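Long-range contacts in protein pelota homolog (Archaeoglobus fulgidus, PDB 3OBY), which may recognise stalled ribosomes, cleave the stalled mRNA and contribute to release of non-functional ribosomes and degradation of damaged mRNAs: residues A[284-290]-A[314-320]; A[26-30]-A[302-306]. One frame throughout, in Å; residues are numbered along the deposited sequence.

Overall arrangement
Contact 1 (284-290 with 314-320) pairs two parallel strands inside the C-terminal eRF1 domain 3, whereas contact 2 (26-30 with 302-306) joins that domain to a helix of the N-terminal Sm-fold domain, predicted to harbour the endoribonuclease activity. Their centres lie about 12 Å apart, and along the chain they are linked by helix 301-310, the second of two helices in the connection between the strands of contact 1, which supplies one half of contact 2. The two also touch: Leu305 CD1 lies 3.6 Å from Leu285 CD2, Leu305 CD2 is 3.7 Å from Val315 CG1, and Trp26 CB is 3.6 Å from Ile317 CD1. The sheet face carrying Leu285, Val315 and Ile317 thus continues into the domain interface.

Contact 1 of 2, residues A[284-290]-A[314-320]; sequences VLLVADE and KVVIMST
Strands 284-288 and 314-318 run parallel, their axes 4.7 Å apart at closest approach and crossing at -17°, as neighbours in the mixed sheet of eRF1 domain 3; helices 289-295 and 301-310 lie in the beta-alpha-beta connection between them. The register is unbroken, Val284 opposite Lys314 through Ala288 opposite Met318, with CA-CA distances of 4.8 to 5.0 Å. The hydrogen-bond ladder comprises Leu285 N to Lys314 O (2.8 Å), Val316 N to Leu285 O (2.9 Å), Val287 N to Val316 O (2.9 Å), Met318 N to Val287 O (2.8 Å) and Asp289 N to Met318 O (2.8 Å). On one face, Leu286 (m,t) puts CD2 3.7 Å from Val316 CB and 4.1 Å from Met318 CE, beneath helix 236-262. On the other, Val287 (chi1 p) brings CG1 to 3.7 Å from CG1 of Ile317 (chi1 m); Leu285 and Val315 also lie there, covered by helix 301-310. Ala288 is the N-cap of helix 289-295, so the first strand passes directly into helix. At this switch Asp289 (chi1 p) turns back to the partner segment, and its OD1 accepts a hydrogen bond from the backbone N of Thr320 (2.8 Å).

Contact 2 of 2, residues A[26-30]-A[302-306]; sequences WHLRF and DGLLR
Helical segments 26-30 and 302-306 cross almost at right angles (-93°), with their axes still 12.3 Å apart at closest approach; even the nearest CA pair, Trp26 and Asp302, is separated by 9.0 Å. Large side chains therefore bridge the gap. The polar link is one hydrogen bond from Trp26 NE1 to Asp302 OD1 (2.9 Å, 164°), made near the plane of the indole; Asp302 OD2 also forms a salt bridge with Arg296. The apolar contacts join Trp26 (chi1 t, chi2 83°) to Leu305. Trp26 CZ2 lies 3.5 Å from Leu305 CB, while Leu305 (m,p) places CD2 over the five-membered ring in a CH-pi contact, 4.0 Å from the centroid. Phe30 (chi1 m) makes van der Waals contacts, CZ with Asp302 CB and CE1 with Arg306 NH2, both at 3.8 Å; that nitrogen is salt-bridged to Asp300. This is an interdomain contact between helix 22-31 of the Sm-fold domain and helix 301-310 of domain 3, where Trp26 also meets Phe72 of strand 63-72 and Ile317 of strand 314-318.

Contact 1 of 2, residues A[284-290]-A[314-320]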
ATOM      1  N   VAL A 284      16.893  -2.811   8.020  1.00 12.88           N
ATOM      2  CA  VAL A 284      15.767  -2.045   7.529  1.00 11.20           C
ATOM      3  C   VAL A 284      16.118  -0.581   7.454  1.00 13.03           C
ATOM      4  O   VAL A 284      16.398   0.036   8.474  1.00 12.03           O
ATOM      5  CB  VAL A 284      14.546  -2.192   8.456  1.00 19.97           C
ATOM      6  CG1 VAL A 284      13.342  -1.516   7.834  1.00  6.14           C
ATOM      7  CG2 VAL A 284      14.268  -3.660   8.722  1.00 14.62           C
ATOM      8  N   LEU A 285      16.101  -0.031   6.239  1.00 19.73           N
ATOM      9  CA  LEU A 285      16.396   1.384   6.005  1.00  4.96           C
ATOM     10  C   LEU A 285      15.081   2.150   5.966  1.00 15.08           C
ATOM     11  O   LEU A 285      14.208   1.830   5.165  1.00 25.59           O
ATOM     12  CB  LEU A 285      17.116   1.572   4.669  1.00  7.12           C
ATOM     13  CG  LEU A 285      17.494   3.023   4.340  1.00 29.29           C
ATOM     14  CD1 LEU A 285      18.605   3.493   5.276  1.00 20.75           C
ATOM     15  CD2 LEU A 285      17.954   3.131   2.897  1.00 27.52           C
ATOM     16  N   LEU A 286      14.935   3.149   6.834  1.00 11.66           N
ATOM     17  CA  LEU A 286      13.716   3.958   6.876  1.00 11.23           C
ATOM     18  C   LEU A 286      14.021   5.350   6.315  1.00  5.41           C
ATOM     19  O   LEU A 286      14.962   5.997   6.752  1.00 16.15           O
ATOM     20  CB  LEU A 286      13.215   4.091   8.313  1.00  7.96           C
ATOM     21  CG  LEU A 286      13.000   2.830   9.146  1.00 21.02           C
ATOM     22  CD1 LEU A 286      12.479   3.264  10.513  1.00 12.20           C
ATOM     23  CD2 LEU A 286      12.019   1.875   8.464  1.00 11.98           C
ATOM     24  N   VAL A 287      13.230   5.822   5.357  1.00 11.36           N
ATOM     25  CA  VAL A 287      13.505   7.133   4.764  1.00 14.39           C
ATOM     26  C   VAL A 287      12.267   7.964   4.477  1.00  9.16           C
ATOM     27  O   VAL A 287      11.236   7.440   4.065  1.00 15.02           O
ATOM     28  CB  VAL A 287      14.333   6.981   3.449  1.00 12.86           C
ATOM     29  CG1 VAL A 287      13.485   6.346   2.355  1.00 11.96           C
ATOM     30  CG2 VAL A 287      14.879   8.327   3.016  1.00 22.47           C
ATOM     31  N   ALA A 288      12.376   9.270   4.704  1.00  7.53           N
ATOM     32  CA  ALA A 288      11.257  10.186   4.460  1.00 13.90           C
ATOM     33  C   ALA A 288      11.293  10.651   3.008  1.00 16.37           C
ATOM     34  O   ALA A 288      12.357  10.972   2.470  1.00 23.26           O
ATOM     35  CB  ALA A 288      11.332  11.387   5.395  1.00 16.50           C
ATOM     36  N   ASP A 289      10.128  10.685   2.374  1.00 17.55           N
ATOM     37  CA  ASP A 289      10.054  11.086   0.977  1.00 14.91           C
ATOM     38  C   ASP A 289      10.723  12.433   0.724  1.00 14.91           C
ATOM     39  O   ASP A 289      11.428  12.595  -0.277  1.00 17.55           O
ATOM     40  CB  ASP A 289       8.594  11.080   0.496  1.00 11.49           C
ATOM     41  CG  ASP A 289       7.721  12.076   1.229  1.00 20.55           C
ATOM     42  OD1 ASP A 289       8.054  12.458   2.367  1.00 19.73           O
ATOM     43  OD2 ASP A 289       6.678  12.464   0.664  1.00 24.89           O
ATOM     44  N   GLU A 290      10.531  13.388   1.633  1.00  7.75           N
ATOM     45  CA  GLU A 290      11.145  14.701   1.470  1.00  8.77           C
ATOM     46  C   GLU A 290      12.660  14.579   1.407  1.00 11.82           C
ATOM     47  O   GLU A 290      13.327  15.296   0.657  1.00 16.37           O
ATOM     48  CB  GLU A 290      10.781  15.626   2.626  1.00 14.84           C
ATOM     49  CG  GLU A 290       9.453  16.333   2.498  1.00 38.17           C
ATOM     50  CD  GLU A 290       9.191  17.259   3.672  1.00 45.25           C
ATOM     51  OE1 GLU A 290      10.145  17.960   4.089  1.00 31.17           O
ATOM     52  OE2 GLU A 290       8.039  17.290   4.169  1.00 30.67           O
ATOM     53  N   LYS A 314      15.843  -4.142   3.695  1.00 11.64           N
ATOM     54  CA  LYS A 314      14.543  -3.691   3.229  1.00 11.06           C
ATOM     55  C   LYS A 314      14.479  -2.165   3.283  1.00 21.48           C
ATOM     56  O   LYS A 314      14.965  -1.544   4.230  1.00 23.10           O
ATOM     57  CB  LYS A 314      13.430  -4.276   4.106  1.00 13.11           C
ATOM     58  CG  LYS A 314      12.017  -3.944   3.633  1.00 12.71           C
ATOM     59  CD  LYS A 314      10.974  -4.308   4.685  1.00 40.10           C
ATOM     60  CE  LYS A 314       9.559  -4.344   4.103  1.00 44.96           C
ATOM     61  NZ  LYS A 314       9.195  -3.104   3.361  1.00 55.43           N
ATOM     62  N   VAL A 315      13.884  -1.562   2.259  1.00 16.36           N
ATOM     63  CA  VAL A 315      13.742  -0.117   2.225  1.00 13.47           C
ATOM     64  C   VAL A 315      12.291   0.230   2.535  1.00 11.65           C
ATOM     65  O   VAL A 315      11.376  -0.436   2.068  1.00 15.84           O
ATOM     66  CB  VAL A 315      14.097   0.466   0.835  1.00 22.87           C
ATOM     67  CG1 VAL A 315      13.980   1.988   0.867  1.00  4.13           C
ATOM     68  CG2 VAL A 315      15.505   0.035   0.420  1.00 13.40           C
ATOM     69  N   VAL A 316      12.090   1.270   3.334  1.00  5.75           N
ATOM     70  CA  VAL A 316      10.748   1.720   3.689  1.00  1.00           C
ATOM     71  C   VAL A 316      10.678   3.235   3.492  1.00 14.41           C
ATOM     72  O   VAL A 316      11.270   3.998   4.258  1.00 14.02           O
ATOM     73  CB  VAL A 316      10.408   1.369   5.157  1.00  5.27           C
ATOM     74  CG1 VAL A 316       9.106   2.031   5.561  1.00  1.00           C
ATOM     75  CG2 VAL A 316      10.299  -0.148   5.330  1.00  3.73           C
ATOM     76  N   ILE A 317       9.969   3.663   2.452  1.00  4.65           N
ATOM     77  CA  ILE A 317       9.838   5.086   2.173  1.00  7.31           C
ATOM     78  C   ILE A 317       8.518   5.597   2.717  1.00  4.54           C
ATOM     79  O   ILE A 317       7.451   5.214   2.235  1.00 11.42           O
ATOM     80  CB  ILE A 317       9.893   5.390   0.656  1.00  6.60           C
ATOM     81  CG1 ILE A 317      11.141   4.771   0.034  1.00  1.00           C
ATOM     82  CG2 ILE A 317       9.919   6.902   0.433  1.00 16.57           C
ATOM     83  CD1 ILE A 317      11.202   4.902  -1.460  1.00  1.00           C
ATOM     84  N   MET A 318       8.600   6.470   3.718  1.00  6.02           N
ATOM     85  CA  MET A 318       7.414   7.044   4.342  1.00  9.35           C
ATOM     86  C   MET A 318       7.157   8.448   3.818  1.00  8.70           C
ATOM     87  O   MET A 318       8.080   9.227   3.605  1.00 18.40           O
ATOM     88  CB  MET A 318       7.584   7.090   5.861  1.00  8.96           C
ATOM     89  CG  MET A 318       8.163   5.819   6.482  1.00  3.30           C
ATOM     90  SD  MET A 318       8.277   5.983   8.266  1.00 23.26           S
ATOM     91  CE  MET A 318       8.802   4.369   8.734  1.00 28.46           C
ATOM     92  N   SER A 319       5.888   8.757   3.606  1.00 11.42           N
ATOM     93  CA  SER A 319       5.496  10.066   3.116  1.00  9.73           C
ATOM     94  C   SER A 319       5.291  11.049   4.252  1.00  9.51           C
ATOM     95  O   SER A 319       4.508  10.799   5.160  1.00 15.12           O
ATOM     96  CB  SER A 319       4.196   9.961   2.331  1.00  1.00           C
ATOM     97  OG  SER A 319       3.638  11.246   2.130  1.00 27.44           O
ATOM     98  N   THR A 320       5.981  12.179   4.191  1.00  7.32           N
ATOM     99  CA  THR A 320       5.832  13.198   5.220  1.00  4.09           C
ATOM    100  C   THR A 320       4.411  13.764   5.266  1.00 13.13           C
ATOM    101  O   THR A 320       4.124  14.661   6.060  1.00 16.29           O
ATOM    102  CB  THR A 320       6.816  14.341   5.005  1.00  1.00           C
ATOM    103  OG1 THR A 320       6.673  14.853   3.674  1.00  7.62           O
ATOM    104  CG2 THR A 320       8.243  13.840   5.192  1.00  4.27           C
TER

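Contact 2 of 2, residues A[26-30]-A[302-306]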
ATOM      1  N   TRP A  26       8.972   3.765  -6.216  1.00  8.98           N
ATOM      2  CA  TRP A  26      10.425   3.793  -6.276  1.00 11.55           C
ATOM      3  C   TRP A  26      10.960   2.567  -7.035  1.00 15.86           C
ATOM      4  O   TRP A  26      11.897   2.680  -7.832  1.00 12.81           O
ATOM      5  CB  TRP A  26      11.016   3.832  -4.860  1.00  3.15           C
ATOM      6  CG  TRP A  26      12.492   3.977  -4.849  1.00  1.00           C
ATOM      7  CD1 TRP A  26      13.201   5.133  -4.961  1.00  7.19           C
ATOM      8  CD2 TRP A  26      13.455   2.920  -4.793  1.00  6.86           C
ATOM      9  NE1 TRP A  26      14.548   4.868  -4.979  1.00  9.24           N
ATOM     10  CE2 TRP A  26      14.735   3.517  -4.877  1.00  1.00           C
ATOM     11  CE3 TRP A  26      13.362   1.524  -4.686  1.00  5.77           C
ATOM     12  CZ2 TRP A  26      15.914   2.768  -4.860  1.00  1.00           C
ATOM     13  CZ3 TRP A  26      14.536   0.778  -4.670  1.00  6.62           C
ATOM     14  CH2 TRP A  26      15.796   1.403  -4.755  1.00  5.61           C
ATOM     15  N   HIS A  27      10.371   1.396  -6.801  1.00 10.14           N
ATOM     16  CA  HIS A  27      10.843   0.198  -7.495  1.00 14.88           C
ATOM     17  C   HIS A  27      10.530   0.221  -8.983  1.00  9.24           C
ATOM     18  O   HIS A  27      11.365  -0.161  -9.804  1.00  5.27           O
ATOM     19  CB  HIS A  27      10.258  -1.066  -6.860  1.00  9.48           C
ATOM     20  CG  HIS A  27      10.827  -1.387  -5.509  1.00 23.91           C
ATOM     21  ND1 HIS A  27      12.182  -1.520  -5.284  1.00 22.15           N
ATOM     22  CD2 HIS A  27      10.227  -1.606  -4.316  1.00  7.51           C
ATOM     23  CE1 HIS A  27      12.389  -1.806  -4.013  1.00 10.84           C
ATOM     24  NE2 HIS A  27      11.220  -1.864  -3.402  1.00 20.73           N
ATOM     25  N   LEU A  28       9.328   0.674  -9.327  1.00 11.60           N
ATOM     26  CA  LEU A  28       8.904   0.755 -10.723  1.00  7.88           C
ATOM     27  C   LEU A  28       9.858   1.611 -11.549  1.00 12.55           C
ATOM     28  O   LEU A  28      10.105   1.322 -12.720  1.00 16.41           O
ATOM     29  CB  LEU A  28       7.493   1.336 -10.813  1.00 13.10           C
ATOM     30  CG  LEU A  28       6.319   0.488 -10.315  1.00 10.94           C
ATOM     31  CD1 LEU A  28       5.073   1.348 -10.203  1.00  8.57           C
ATOM     32  CD2 LEU A  28       6.083  -0.679 -11.268  1.00  7.14           C
ATOM     33  N   ARG A  29      10.388   2.664 -10.927  1.00 11.39           N
ATOM     34  CA  ARG A  29      11.327   3.575 -11.578  1.00  7.68           C
ATOM     35  C   ARG A  29      12.582   2.853 -12.071  1.00 12.05           C
ATOM     36  O   ARG A  29      13.187   3.254 -13.061  1.00 15.94           O
ATOM     37  CB  ARG A  29      11.712   4.700 -10.612  1.00 11.09           C
ATOM     38  CG  ARG A  29      12.680   5.734 -11.177  1.00 12.14           C
ATOM     39  CD  ARG A  29      14.111   5.255 -11.119  1.00  1.00           C
ATOM     40  NE  ARG A  29      15.043   6.198 -11.739  1.00 26.72           N
ATOM     41  CZ  ARG A  29      15.487   6.135 -12.995  1.00 13.08           C
ATOM     42  NH1 ARG A  29      15.088   5.167 -13.803  1.00 20.61           N
ATOM     43  NH2 ARG A  29      16.357   7.037 -13.436  1.00 16.69           N
ATOM     44  N   PHE A  30      12.977   1.786 -11.385  1.00 16.09           N
ATOM     45  CA  PHE A  30      14.155   1.044 -11.800  1.00 15.95           C
ATOM     46  C   PHE A  30      13.761  -0.217 -12.557  1.00 20.46           C
ATOM     47  O   PHE A  30      14.593  -0.849 -13.211  1.00 22.83           O
ATOM     48  CB  PHE A  30      15.029   0.736 -10.584  1.00  7.86           C
ATOM     49  CG  PHE A  30      15.643   1.960  -9.970  1.00  5.06           C
ATOM     50  CD1 PHE A  30      16.654   2.650 -10.637  1.00  1.98           C
ATOM     51  CD2 PHE A  30      15.149   2.482  -8.772  1.00  9.30           C
ATOM     52  CE1 PHE A  30      17.166   3.846 -10.119  1.00  1.00           C
ATOM     53  CE2 PHE A  30      15.654   3.675  -8.245  1.00 15.21           C
ATOM     54  CZ  PHE A  30      16.661   4.362  -8.924  1.00 17.75           C
ATOM     55  N   ASP A 302      19.629   7.330  -4.278  1.00  5.35           N
ATOM     56  CA  ASP A 302      18.981   6.068  -4.620  1.00 13.10           C
ATOM     57  C   ASP A 302      19.975   4.905  -4.635  1.00 16.11           C
ATOM     58  O   ASP A 302      19.582   3.753  -4.477  1.00 12.46           O
ATOM     59  CB  ASP A 302      18.294   6.169  -5.987  1.00  9.34           C
ATOM     60  CG  ASP A 302      17.220   7.240  -6.024  1.00 21.72           C
ATOM     61  OD1 ASP A 302      16.247   7.150  -5.247  1.00 25.48           O
ATOM     62  OD2 ASP A 302      17.348   8.177  -6.836  1.00 32.57           O
ATOM     63  N   GLY A 303      21.256   5.206  -4.836  1.00 18.19           N
ATOM     64  CA  GLY A 303      22.268   4.160  -4.848  1.00 16.60           C
ATOM     65  C   GLY A 303      22.374   3.503  -3.478  1.00 14.82           C
ATOM     66  O   GLY A 303      22.601   2.296  -3.348  1.00  1.00           O
ATOM     67  N   LEU A 304      22.210   4.316  -2.443  1.00  5.65           N
ATOM     68  CA  LEU A 304      22.255   3.829  -1.079  1.00  8.06           C
ATOM     69  C   LEU A 304      21.154   2.792  -0.948  1.00 13.07           C
ATOM     70  O   LEU A 304      21.399   1.669  -0.509  1.00 23.26           O
ATOM     71  CB  LEU A 304      22.017   4.986  -0.098  1.00  5.77           C
ATOM     72  CG  LEU A 304      21.870   4.655   1.386  1.00  5.68           C
ATOM     73  CD1 LEU A 304      23.106   3.936   1.874  1.00 14.46           C
ATOM     74  CD2 LEU A 304      21.643   5.929   2.170  1.00  2.79           C
ATOM     75  N   LEU A 305      19.943   3.173  -1.352  1.00 11.72           N
ATOM     76  CA  LEU A 305      18.793   2.281  -1.287  1.00  8.45           C
ATOM     77  C   LEU A 305      18.981   0.978  -2.072  1.00 14.52           C
ATOM     78  O   LEU A 305      18.602  -0.090  -1.592  1.00 19.09           O
ATOM     79  CB  LEU A 305      17.530   3.012  -1.752  1.00  1.00           C
ATOM     80  CG  LEU A 305      16.822   3.882  -0.706  1.00  7.36           C
ATOM     81  CD1 LEU A 305      17.753   4.999  -0.224  1.00 12.33           C
ATOM     82  CD2 LEU A 305      15.548   4.463  -1.311  1.00  8.27           C
ATOM     83  N   ARG A 306      19.562   1.058  -3.268  1.00 15.36           N
ATOM     84  CA  ARG A 306      19.795  -0.140  -4.075  1.00 17.88           C
ATOM     85  C   ARG A 306      20.767  -1.038  -3.319  1.00 20.16           C
ATOM     86  O   ARG A 306      20.562  -2.246  -3.223  1.00 10.30           O
ATOM     87  CB  ARG A 306      20.425   0.210  -5.428  1.00 23.35           C
ATOM     88  CG  ARG A 306      19.732   1.311  -6.211  1.00 56.87           C
ATOM     89  CD  ARG A 306      20.643   1.812  -7.332  1.00 63.58           C
ATOM     90  NE  ARG A 306      20.244   3.123  -7.845  1.00 58.79           N
ATOM     91  CZ  ARG A 306      21.021   3.899  -8.595  1.00 54.34           C
ATOM     92  NH1 ARG A 306      22.242   3.494  -8.926  1.00 38.73           N
ATOM     93  NH2 ARG A 306      20.586   5.086  -9.000  1.00 39.46           N
TER